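Local atomic coordinates of homoprotocatechuate 2,3-dioxygenase (Brevibacterium fuscum, PDB entry 4Z6M), a protein that catalyses the oxygen-dependent ring opening of the catechol homoprotocatechuate at a mononuclear iron(II) centre. Residues 267-270 / 271-274; 194-198 / 199-203; 245-249 / 250-254; 292-295 / 296-300. The protein carries 1 engineered substitution. One frame throughout, in Å; residues are numbered along the deposited sequence. Where two conformers were deposited one is given.

Interaction 1: residues 267-270 / 271-274; sequences EIYT and QDYY. With FE2 (Fe (II) ion), chain E.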
loop_
_atom_site.group_PDB
_atom_site.type_symbol
_atom_site.label_atom_id
_atom_site.label_comp_id
_atom_site.label_asym_id
_atom_site.label_seq_id
_atom_site.Cartn_x
_atom_site.Cartn_y
_atom_site.Cartn_z
ATOM N N GLU A 267 -15.174 -2.007 -14.526
ATOM C CA GLU A 267 -14.221 -1.079 -13.930
ATOM C C GLU A 267 -13.914 -1.555 -12.513
ATOM O O GLU A 267 -14.813 -1.976 -11.770
ATOM C CB GLU A 267 -14.790 0.335 -13.887
ATOM C CG GLU A 267 -13.797 1.386 -13.438
ATOM C CD GLU A 267 -14.354 2.780 -13.385
ATOM O OE1 GLU A 267 -15.557 2.955 -13.645
ATOM O OE2 GLU A 267 -13.577 3.718 -13.050
ATOM N N ILE A 268 -12.650 -1.412 -12.133
ATOM C CA ILE A 268 -12.216 -1.547 -10.754
ATOM C C ILE A 268 -11.784 -0.159 -10.286
ATOM O O ILE A 268 -11.177 0.564 -11.043
ATOM C CB ILE A 268 -11.054 -2.558 -10.601
ATOM C CG1 ILE A 268 -11.183 -3.786 -11.543
ATOM C CG2 ILE A 268 -10.937 -2.913 -9.124
ATOM C CD1 ILE A 268 -12.366 -4.645 -11.252
ATOM N N TYR A 269 -12.169 0.228 -9.073
ATOM C CA TYR A 269 -12.254 1.612 -8.681
ATOM C C TYR A 269 -11.929 1.757 -7.205
ATOM O O TYR A 269 -12.334 0.920 -6.381
ATOM C CB TYR A 269 -13.695 2.040 -8.915
ATOM C CG TYR A 269 -14.148 3.453 -8.700
ATOM C CD1 TYR A 269 -14.121 4.377 -9.736
ATOM C CD2 TYR A 269 -14.725 3.818 -7.506
ATOM C CE1 TYR A 269 -14.666 5.639 -9.563
ATOM C CE2 TYR A 269 -15.262 5.080 -7.327
ATOM C CZ TYR A 269 -15.234 5.991 -8.370
ATOM O OH TYR A 269 -15.805 7.233 -8.242
ATOM N N THR A 270 -11.224 2.807 -6.814
ATOM C CA THR A 270 -11.068 3.057 -5.366
ATOM C C THR A 270 -10.775 4.516 -5.076
ATOM O O THR A 270 -10.155 5.195 -5.883
ATOM C CB THR A 270 -9.991 2.145 -4.727
ATOM O OG1 THR A 270 -10.088 2.204 -3.289
ATOM C CG2 THR A 270 -8.573 2.513 -5.163
ATOM N N GLN A 271 -11.238 4.971 -3.909
ATOM C CA GLN A 271 -10.766 6.213 -3.273
ATOM C C GLN A 271 -11.229 7.492 -3.953
ATOM O O GLN A 271 -10.501 8.471 -4.052
ATOM C CB GLN A 271 -9.263 6.185 -3.035
ATOM C CG GLN A 271 -8.929 5.159 -1.964
ATOM C CD GLN A 271 -7.466 4.763 -1.925
ATOM O OE1 GLN A 271 -6.584 5.574 -2.191
ATOM N NE2 GLN A 271 -7.202 3.521 -1.572
ATOM N N ASP A 272 -12.496 7.506 -4.357
ATOM C CA ASP A 272 -13.190 8.773 -4.593
ATOM C C ASP A 272 -13.582 9.414 -3.251
ATOM O O ASP A 272 -13.139 8.968 -2.190
ATOM C CB ASP A 272 -14.355 8.575 -5.560
ATOM C CG ASP A 272 -15.525 7.781 -4.980
ATOM O OD1 ASP A 272 -15.377 7.166 -3.907
ATOM O OD2 ASP A 272 -16.582 7.753 -5.667
ATOM N N TYR A 273 -14.367 10.483 -3.314
ATOM C CA TYR A 273 -14.588 11.377 -2.174
ATOM C C TYR A 273 -16.070 11.405 -1.772
ATOM O O TYR A 273 -16.945 10.906 -2.483
ATOM C CB TYR A 273 -14.035 12.784 -2.490
ATOM C CG TYR A 273 -14.621 13.400 -3.739
ATOM C CD1 TYR A 273 -15.794 14.145 -3.683
ATOM C CD2 TYR A 273 -14.018 13.228 -4.976
ATOM C CE1 TYR A 273 -16.350 14.705 -4.811
ATOM C CE2 TYR A 273 -14.567 13.785 -6.127
ATOM C CZ TYR A 273 -15.745 14.520 -6.033
ATOM O OH TYR A 273 -16.335 15.061 -7.155
ATOM N N TYR A 274 -16.314 11.990 -0.611
ATOM C CA TYR A 274 -17.641 12.106 -0.003
ATOM C C TYR A 274 -18.462 13.210 -0.635
ATOM O O TYR A 274 -18.020 14.371 -0.743
ATOM C CB TYR A 274 -17.491 12.351 1.513
ATOM C CG TYR A 274 -18.789 12.812 2.201
ATOM C CD1 TYR A 274 -19.773 11.910 2.584
ATOM C CD2 TYR A 274 -19.013 14.152 2.459
ATOM C CE1 TYR A 274 -20.939 12.339 3.198
ATOM C CE2 TYR A 274 -20.165 14.587 3.092
ATOM C CZ TYR A 274 -21.138 13.672 3.448
ATOM O OH TYR A 274 -22.313 14.086 4.030
HETATM FE FE FE2 E . -16.938 4.438 -14.000
HETATM O O HOH W 1 -15.656 5.653 -12.760
HETATM O O HOH W 2 -18.391 6.009 -14.287
HETATM O O HOH W 3 -15.805 5.382 -15.646
#
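Tyr269 meets Asp272 just past the end of strand 265-270, in a glyoxalase-clan fold whose iron is held by a facial triad of two histidines and one carboxylate. The tight part is this phenol-carboxylate pair, where Tyr269 OH donates to Asp272 OD2 at 2.7 Å. A chi1 of -176° swings the tyrosine ring away from N, to the side of the carbonyl carbon, and takes its hydroxyl to the following loop. OD2 lies in the ring plane at its edge, yet the two flat groups stand 82° apart, and the hydroxyl approaches from above the carboxylate plane. Second partners fix both ends: Val199 N donates to OD2, and the engineered Gln200 bonds to the tyrosine hydroxyl.

The looser side is that of Thr270 and the partly exposed Gln271, whose side chains lie alongside each other, with Thr270 OG1 3.4 Å from Gln271 CG. Thr270 OG1 bonds to Thr219 O; Gln271 OE1 takes Lys222 NZ and its NE2 bonds to His220 O, all in the same chain, while NE2 also reaches Glu221 of the second subunit.

On the same strand, Glu267 stretches out fully to the metal site, which His155 and His214 share with three waters. Glu267 OE1 binds the iron(II) at 2.1 Å.

Interaction 2: residues 194-198 / 199-203; sequences HRKGT and VQDTA. Engineered in segment 199-203: Gln200 (natural residue His).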
loop_
_atom_site.group_PDB
_atom_site.type_symbol
_atom_site.label_atom_id
_atom_site.label_comp_id
_atom_site.label_asym_id
_atom_site.label_seq_id
_atom_site.Cartn_x
_atom_site.Cartn_y
_atom_site.Cartn_z
ATOM N N HIS A 194 -25.226 10.733 -8.111
ATOM C CA HIS A 194 -25.213 9.835 -6.959
ATOM C C HIS A 194 -26.468 9.896 -6.112
ATOM O O HIS A 194 -27.205 10.878 -6.102
ATOM C CB HIS A 194 -24.008 10.129 -6.059
ATOM C CG HIS A 194 -24.245 11.240 -5.076
ATOM N ND1 HIS A 194 -24.610 10.988 -3.779
ATOM C CD2 HIS A 194 -24.208 12.591 -5.196
ATOM C CE1 HIS A 194 -24.811 12.122 -3.145
ATOM N NE2 HIS A 194 -24.539 13.108 -3.971
ATOM N N ARG A 195 -26.653 8.821 -5.357
ATOM C CA ARG A 195 -27.567 8.754 -4.228
ATOM C C ARG A 195 -26.826 8.482 -2.929
ATOM O O ARG A 195 -27.089 9.166 -1.935
ATOM C CB ARG A 195 -28.646 7.690 -4.449
ATOM C CG ARG A 195 -29.659 8.084 -5.518
ATOM C CD ARG A 195 -30.555 9.246 -5.118
ATOM N NE ARG A 195 -31.377 8.937 -3.964
ATOM C CZ ARG A 195 -32.137 9.801 -3.317
ATOM N NH1 ARG A 195 -32.194 11.070 -3.695
ATOM N NH2 ARG A 195 -32.838 9.393 -2.278
ATOM N N LYS A 196 -25.864 7.548 -2.912
ATOM C CA LYS A 196 -25.266 7.062 -1.638
ATOM C C LYS A 196 -24.122 7.847 -0.987
ATOM O O LYS A 196 -23.608 7.437 0.059
ATOM C CB LYS A 196 -24.779 5.620 -1.791
ATOM C CG LYS A 196 -23.523 5.435 -2.642
ATOM C CD LYS A 196 -23.249 3.952 -2.845
ATOM C CE LYS A 196 -22.000 3.707 -3.674
ATOM N NZ LYS A 196 -22.152 4.309 -5.018
ATOM N N GLY A 197 -23.701 8.948 -1.578
ATOM C CA GLY A 197 -22.686 9.796 -0.930
ATOM C C GLY A 197 -21.259 9.497 -1.357
ATOM O O GLY A 197 -20.308 9.884 -0.687
ATOM N N THR A 198 -21.134 8.845 -2.504
ATOM C CA THR A 198 -19.901 8.744 -3.265
ATOM C C THR A 198 -20.098 9.517 -4.571
ATOM O O THR A 198 -21.138 10.123 -4.806
ATOM C CB THR A 198 -19.525 7.275 -3.553
ATOM O OG1 THR A 198 -20.470 6.700 -4.456
ATOM C CG2 THR A 198 -19.461 6.433 -2.273
ATOM N N VAL A 199 -19.107 9.526 -5.440
ATOM C CA VAL A 199 -19.199 10.345 -6.649
ATOM C C VAL A 199 -20.366 9.919 -7.551
ATOM O O VAL A 199 -20.971 10.757 -8.224
ATOM C CB VAL A 199 -17.867 10.391 -7.389
ATOM C CG1 VAL A 199 -17.981 11.025 -8.755
ATOM C CG2 VAL A 199 -16.867 11.156 -6.527
ATOM N N GLN A 200 -20.688 8.620 -7.562
ATOM C CA GLN A 200 -21.637 8.112 -8.510
ATOM C C GLN A 200 -22.305 6.817 -8.030
ATOM O O GLN A 200 -21.691 5.969 -7.391
ATOM C CB GLN A 200 -20.954 7.900 -9.862
ATOM C CG GLN A 200 -19.690 7.072 -9.723
ATOM C CD GLN A 200 -18.900 6.993 -10.987
ATOM O OE1 GLN A 200 -19.466 6.839 -12.075
ATOM N NE2 GLN A 200 -17.576 7.091 -10.873
ATOM N N ASP A 201 -23.584 6.700 -8.395
ATOM C CA ASP A 201 -24.286 5.421 -8.469
ATOM C C ASP A 201 -24.599 5.017 -9.892
ATOM O O ASP A 201 -24.586 3.826 -10.222
ATOM C CB ASP A 201 -25.579 5.440 -7.649
ATOM C CG ASP A 201 -25.303 5.317 -6.167
ATOM O OD1 ASP A 201 -24.924 4.170 -5.738
ATOM O OD2 ASP A 201 -25.448 6.345 -5.444
ATOM N N THR A 202 -24.875 6.019 -10.734
ATOM C CA THR A 202 -24.863 5.797 -12.156
ATOM C C THR A 202 -24.262 7.024 -12.810
ATOM O O THR A 202 -23.971 8.023 -12.150
ATOM C CB THR A 202 -26.238 5.382 -12.732
ATOM O OG1 THR A 202 -26.014 4.784 -14.016
ATOM C CG2 THR A 202 -27.202 6.556 -12.810
ATOM N N ALA A 203 -23.977 6.888 -14.085
ATOM C CA ALA A 203 -23.278 7.929 -14.819
ATOM C C ALA A 203 -23.710 7.795 -16.266
ATOM O O ALA A 203 -24.109 6.719 -16.704
ATOM C CB ALA A 203 -21.768 7.787 -14.670
HETATM O O HOH W 4 -18.778 6.468 -6.539
#
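Lys196, in the conformer given, one of two deposited, leaves the backbone with CG lodged between its own nitrogen and carbonyl carbon (chi1 72°), runs on extended, and turns at its last torsion (chi4 -61°), so that its ammonium doubles back over the carboxylate of Asp201. The aspartate swings to meet it, its CG placed opposite its carbonyl carbon and beside its nitrogen (chi1 -76°). In this conformer a salt bridge forms, Lys196 NZ to Asp201 OD1 2.9 Å, with the ammonium above the carboxylate plane. The methylenes of the lysine follow the same oxygen, with CD 3.4 Å from Asp201 OD1.

The other oxygen serves the backbone. Two consecutive amides converge on Asp201 OD2: Arg195 N at 2.8 Å, on the lone pair turned away from OD1, and Lys196 N, also at 2.8 Å, nearly in line with the C-O bond. Both bonds are close to straight, so the carboxylate is gripped from two directions and its rotation is fixed. These residues connect strands 188-194 and 202-206 of a beta hairpin, and Asp201 and Thr202 both face Met193 across it in a classic beta bulge. Cys18 N adds a further bond to OD1, and Asp154 O takes one from the ammonium.

With the same reserve, Lys196 NZ also donates to Thr198 OG1 at 3.0 Å. A water lies 2.7 Å from Thr198 OG1 and accepts from Gln200 N at 3.1 Å. Gln200, engineered in place of the natural histidine, leaves its backbone away from residues 194-198, and the nearest atom of its side chain is about 4 Å from the bound iron(II) ion.

Interaction 3: residues 245-249 / 250-254; sequences PGRHG and VSNAF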
loop_
_atom_site.group_PDB
_atom_site.type_symbol
_atom_site.label_atom_id
_atom_site.label_comp_id
_atom_site.label_asym_id
_atom_site.label_seq_id
_atom_site.Cartn_x
_atom_site.Cartn_y
_atom_site.Cartn_z
ATOM N N PRO A 245 -3.940 0.712 -15.599
ATOM C CA PRO A 245 -4.570 1.434 -14.505
ATOM C C PRO A 245 -4.235 2.934 -14.543
ATOM O O PRO A 245 -3.273 3.340 -15.179
ATOM C CB PRO A 245 -3.979 0.771 -13.271
ATOM C CG PRO A 245 -2.624 0.360 -13.708
ATOM C CD PRO A 245 -2.761 -0.022 -15.157
ATOM N N GLY A 246 -5.063 3.740 -13.903
ATOM C CA GLY A 246 -4.803 5.168 -13.842
ATOM C C GLY A 246 -5.432 5.811 -12.639
ATOM O O GLY A 246 -6.048 5.168 -11.802
ATOM N N ARG A 247 -5.269 7.130 -12.601
ATOM C CA ARG A 247 -6.025 8.002 -11.715
ATOM C C ARG A 247 -6.994 8.772 -12.592
ATOM O O ARG A 247 -6.575 9.393 -13.556
ATOM C CB ARG A 247 -5.055 8.968 -11.016
ATOM C CG ARG A 247 -5.717 10.091 -10.252
ATOM C CD ARG A 247 -6.268 9.627 -8.929
ATOM N NE ARG A 247 -5.201 9.223 -8.003
ATOM C CZ ARG A 247 -5.412 8.674 -6.812
ATOM N NH1 ARG A 247 -6.658 8.440 -6.384
ATOM N NH2 ARG A 247 -4.382 8.363 -6.041
ATOM N N HIS A 248 -8.274 8.795 -12.224
ATOM C CA HIS A 248 -9.250 9.621 -12.941
ATOM C C HIS A 248 -9.077 11.083 -12.519
ATOM O O HIS A 248 -8.739 11.373 -11.369
ATOM C CB HIS A 248 -10.651 9.218 -12.569
ATOM C CG HIS A 248 -11.166 7.988 -13.233
ATOM N ND1 HIS A 248 -11.123 7.786 -14.599
ATOM C CD2 HIS A 248 -11.808 6.911 -12.710
ATOM C CE1 HIS A 248 -11.716 6.631 -14.880
ATOM N NE2 HIS A 248 -12.151 6.096 -13.754
ATOM N N GLY A 249 -9.338 12.002 -13.435
ATOM C CA GLY A 249 -9.579 13.385 -13.070
ATOM C C GLY A 249 -10.930 13.509 -12.397
ATOM O O GLY A 249 -11.052 13.701 -11.183
ATOM N N VAL A 250 -11.954 13.345 -13.220
ATOM C CA VAL A 250 -13.318 13.259 -12.726
ATOM C C VAL A 250 -13.371 12.072 -11.749
ATOM O O VAL A 250 -12.963 10.972 -12.086
ATOM C CB VAL A 250 -14.302 12.982 -13.865
ATOM C CG1 VAL A 250 -15.675 12.737 -13.299
ATOM C CG2 VAL A 250 -14.337 14.128 -14.869
ATOM N N SER A 251 -13.871 12.323 -10.562
ATOM C CA SER A 251 -13.992 11.380 -9.431
ATOM C C SER A 251 -12.753 11.229 -8.562
ATOM O O SER A 251 -12.891 10.808 -7.407
ATOM C CB SER A 251 -14.508 9.996 -9.830
ATOM O OG SER A 251 -13.437 9.155 -10.300
ATOM N N ASN A 252 -11.560 11.517 -9.112
ATOM C CA ASN A 252 -10.293 11.344 -8.382
ATOM C C ASN A 252 -9.982 9.889 -7.991
ATOM O O ASN A 252 -9.095 9.675 -7.202
ATOM C CB ASN A 252 -10.256 12.204 -7.127
ATOM C CG ASN A 252 -8.885 12.352 -6.524
ATOM O OD1 ASN A 252 -7.884 12.525 -7.239
ATOM N ND2 ASN A 252 -8.825 12.346 -5.195
ATOM N N ALA A 253 -10.705 8.914 -8.544
ATOM C CA ALA A 253 -10.509 7.529 -8.153
ATOM C C ALA A 253 -9.394 6.869 -8.944
ATOM O O ALA A 253 -9.123 7.206 -10.102
ATOM C CB ALA A 253 -11.790 6.751 -8.362
ATOM N N PHE A 254 -8.741 5.909 -8.314
ATOM C CA PHE A 254 -7.785 5.048 -9.009
ATOM C C PHE A 254 -8.635 3.972 -9.735
ATOM O O PHE A 254 -9.637 3.520 -9.183
ATOM C CB PHE A 254 -6.818 4.446 -7.986
ATOM C CG PHE A 254 -5.579 3.833 -8.570
ATOM C CD1 PHE A 254 -4.484 4.604 -8.835
ATOM C CD2 PHE A 254 -5.501 2.478 -8.817
ATOM C CE1 PHE A 254 -3.343 4.039 -9.359
ATOM C CE2 PHE A 254 -4.372 1.919 -9.360
ATOM C CZ PHE A 254 -3.290 2.709 -9.625
#
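Arg247 folds back across the turn to reach Asn252. Its chain bends at both chi2 (77°) and chi3 (66°), which sets NH1 2.9 Å from Asn252 O. The acceptor lies at the guanidinium edge, slightly tilted from its plane, while Phe254 CB lies loosely over one face, toward its rim. NH2 goes on to a salt bridge with Asp230 of the third subunit.

Phe254 lays one ring face over Gly246 O, which stands off-centre toward the rim, and Pro245 CB touches CE2 of that ring at 4.1 Å. Arg247 and Phe254 form a non-hydrogen-bonded antiparallel pair, so strands 244-247 and 254-259 make a beta hairpin. The His248 N to Ala253 O bond (2.8 Å) is almost perfectly straight. A type II turn, Gly249 to Asn252, closes the loop. Ser251 OG donates to Val250 O at 2.6 Å; by also accepting from Ala253 N, two residues on, it makes an ST turn that overlaps the end of the type II turn.

His248 has its CG opposite the carbonyl carbon (chi1 -79°), which brings the imidazole to stack on Tyr255, while CB packs close to Val250 O. ND1 bonds to Arg293 O, and NE2 to Glu267 OE2, a second-shell link to the iron ligand.

Interaction 4: residues 292-295 / 296-300; sequences RRDW and WGNPV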
loop_
_atom_site.group_PDB
_atom_site.type_symbol
_atom_site.label_atom_id
_atom_site.label_comp_id
_atom_site.label_asym_id
_atom_site.label_seq_id
_atom_site.Cartn_x
_atom_site.Cartn_y
_atom_site.Cartn_z
ATOM N N ARG A 292 -8.622 15.128 -17.591
ATOM C CA ARG A 292 -9.969 14.961 -17.056
ATOM C C ARG A 292 -10.316 13.481 -16.844
ATOM O O ARG A 292 -11.046 13.173 -15.918
ATOM C CB ARG A 292 -11.006 15.618 -17.952
ATOM C CG ARG A 292 -11.318 14.803 -19.215
ATOM C CD ARG A 292 -11.927 15.578 -20.384
ATOM N NE ARG A 292 -12.165 14.652 -21.484
ATOM C CZ ARG A 292 -11.197 14.186 -22.256
ATOM N NH1 ARG A 292 -9.960 14.639 -22.131
ATOM N NH2 ARG A 292 -11.470 13.279 -23.180
ATOM N N ARG A 293 -9.865 12.596 -17.744
ATOM C CA ARG A 293 -10.248 11.176 -17.665
ATOM C C ARG A 293 -9.128 10.335 -17.058
ATOM O O ARG A 293 -9.372 9.482 -16.196
ATOM C CB ARG A 293 -10.654 10.662 -19.049
ATOM C CG ARG A 293 -12.046 11.135 -19.447
ATOM C CD ARG A 293 -12.668 10.309 -20.542
ATOM N NE ARG A 293 -14.027 10.744 -20.862
ATOM C CZ ARG A 293 -15.123 10.375 -20.220
ATOM N NH1 ARG A 293 -15.075 9.587 -19.162
ATOM N NH2 ARG A 293 -16.299 10.784 -20.658
ATOM N N ASP A 294 -7.904 10.605 -17.498
ATOM C CA ASP A 294 -6.685 10.130 -16.850
ATOM C C ASP A 294 -5.904 11.352 -16.402
ATOM O O ASP A 294 -5.424 12.137 -17.226
ATOM C CB ASP A 294 -5.848 9.236 -17.770
ATOM C CG ASP A 294 -4.759 8.566 -17.021
ATOM O OD1 ASP A 294 -5.052 7.540 -16.339
ATOM O OD2 ASP A 294 -3.631 9.082 -17.025
ATOM N N TRP A 295 -5.769 11.483 -15.086
ATOM C CA TRP A 295 -5.122 12.638 -14.465
ATOM C C TRP A 295 -3.650 12.755 -14.855
ATOM O O TRP A 295 -3.067 13.843 -14.815
ATOM C CB TRP A 295 -5.246 12.447 -12.953
ATOM C CG TRP A 295 -4.673 13.482 -12.050
ATOM C CD1 TRP A 295 -3.744 13.282 -11.081
ATOM C CD2 TRP A 295 -5.117 14.847 -11.911
ATOM N NE1 TRP A 295 -3.532 14.435 -10.362
ATOM C CE2 TRP A 295 -4.349 15.423 -10.871
ATOM C CE3 TRP A 295 -6.033 15.654 -12.599
ATOM C CZ2 TRP A 295 -4.530 16.742 -10.465
ATOM C CZ3 TRP A 295 -6.178 16.998 -12.200
ATOM C CH2 TRP A 295 -5.422 17.511 -11.150
ATOM N N TRP A 296 -3.046 11.625 -15.213
ATOM C CA TRP A 296 -1.644 11.554 -15.622
ATOM C C TRP A 296 -1.456 11.814 -17.103
ATOM O O TRP A 296 -0.322 11.780 -17.610
ATOM C CB TRP A 296 -1.064 10.204 -15.235
ATOM C CG TRP A 296 -1.338 9.802 -13.819
ATOM C CD1 TRP A 296 -1.523 10.617 -12.723
ATOM C CD2 TRP A 296 -1.475 8.458 -13.340
ATOM N NE1 TRP A 296 -1.735 9.852 -11.602
ATOM C CE2 TRP A 296 -1.693 8.528 -11.949
ATOM C CE3 TRP A 296 -1.366 7.204 -13.940
ATOM C CZ2 TRP A 296 -1.860 7.395 -11.172
ATOM C CZ3 TRP A 296 -1.545 6.089 -13.178
ATOM C CH2 TRP A 296 -1.809 6.184 -11.817
ATOM N N GLY A 297 -2.565 12.079 -17.794
ATOM C CA GLY A 297 -2.525 12.406 -19.195
ATOM C C GLY A 297 -2.398 11.221 -20.131
ATOM O O GLY A 297 -2.232 11.412 -21.323
ATOM N N ASN A 298 -2.481 9.994 -19.613
ATOM C CA ASN A 298 -2.401 8.839 -20.490
ATOM C C ASN A 298 -3.609 8.844 -21.425
ATOM O O ASN A 298 -4.698 9.310 -21.058
ATOM C CB ASN A 298 -2.297 7.527 -19.688
ATOM C CG ASN A 298 -0.887 7.260 -19.232
ATOM O OD1 ASN A 298 0.056 7.563 -19.957
ATOM N ND2 ASN A 298 -0.728 6.685 -18.068
ATOM N N PRO A 299 -3.412 8.370 -22.650
ATOM C CA PRO A 299 -4.480 8.467 -23.646
ATOM C C PRO A 299 -5.649 7.532 -23.352
ATOM O O PRO A 299 -5.449 6.435 -22.842
ATOM C CB PRO A 299 -3.773 8.073 -24.951
ATOM C CG PRO A 299 -2.691 7.144 -24.507
ATOM C CD PRO A 299 -2.179 7.771 -23.222
ATOM N N VAL A 300 -6.861 7.959 -23.672
ATOM C CA VAL A 300 -8.041 7.106 -23.555
ATOM C C VAL A 300 -8.106 6.231 -24.783
ATOM O O VAL A 300 -8.141 6.717 -25.906
ATOM C CB VAL A 300 -9.315 7.949 -23.384
ATOM C CG1 VAL A 300 -10.548 7.066 -23.267
ATOM C CG2 VAL A 300 -9.190 8.826 -22.152
HETATM O O HOH W 5 -3.121 5.651 -16.800
#
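Asp294, first residue of the turn, gathers the amides of Trp296 and Asn298 on its carboxylate. Among the hydrogen bonds, Asn298 N donates to Asp294 OD2 at 3.0 Å from above the carboxylate plane, whereas Trp296 N reaches the same oxygen through a weak, strongly bent bond (3.2 Å, 125° at the hydrogen). The side chain can receive both because a chi1 of -169° places OD2 beside the chain that follows. Asp294 OD1 accepts from a water, which accepts in turn from Asn298 ND2, and is also bonded to Tyr255 OH; Asn298 ND2 reaches Gly244 O of the third subunit.

Asp294 to Gly297 is a type I beta turn, closed by Gly297 N to Asp294 O at 2.9 Å. Gly297 has a positive phi, which favours glycine.

Of the apolar and aromatic contacts, Trp295 and Trp296 meet rim to rim, CD1 to CD1 3.8 Å, with their five-membered rings inclined at 54°. Neither covers the other's face, and both indole nitrogens bond to Asp230 of the third subunit. Farther along, Val300 CG2 rests against Arg293 CB at 3.9 Å, the two side chains crossing at a slant. Both also touch Tyr305 of helix 302-306, and Arg293 NE forms a salt bridge with Glu329.

From the N terminus the four contacts follow in series, and none nests in or crosses another. Interaction 2 closes the loop between strands 188-194 and 202-206, interaction 3 closes the hairpin leading into strand 254-259, interaction 1 marks where strand 265-270 runs into loop, and interaction 4 forms a turn before helix 302-306. Interactions 1, 2 and 3 reach one mixed sheet. Interactions 1 and 3 are joined at Thr270 O to Phe254 N. Interaction 2 meets both, Val199 packing on Tyr273 and on Ser251. Backbone bonds of Trp295 with Arg247 and Arg292 with Val250 join interactions 4 and 3, tying the loop before helix 302-306 to strand 244-247, an outermost strand of the sheet within this chain.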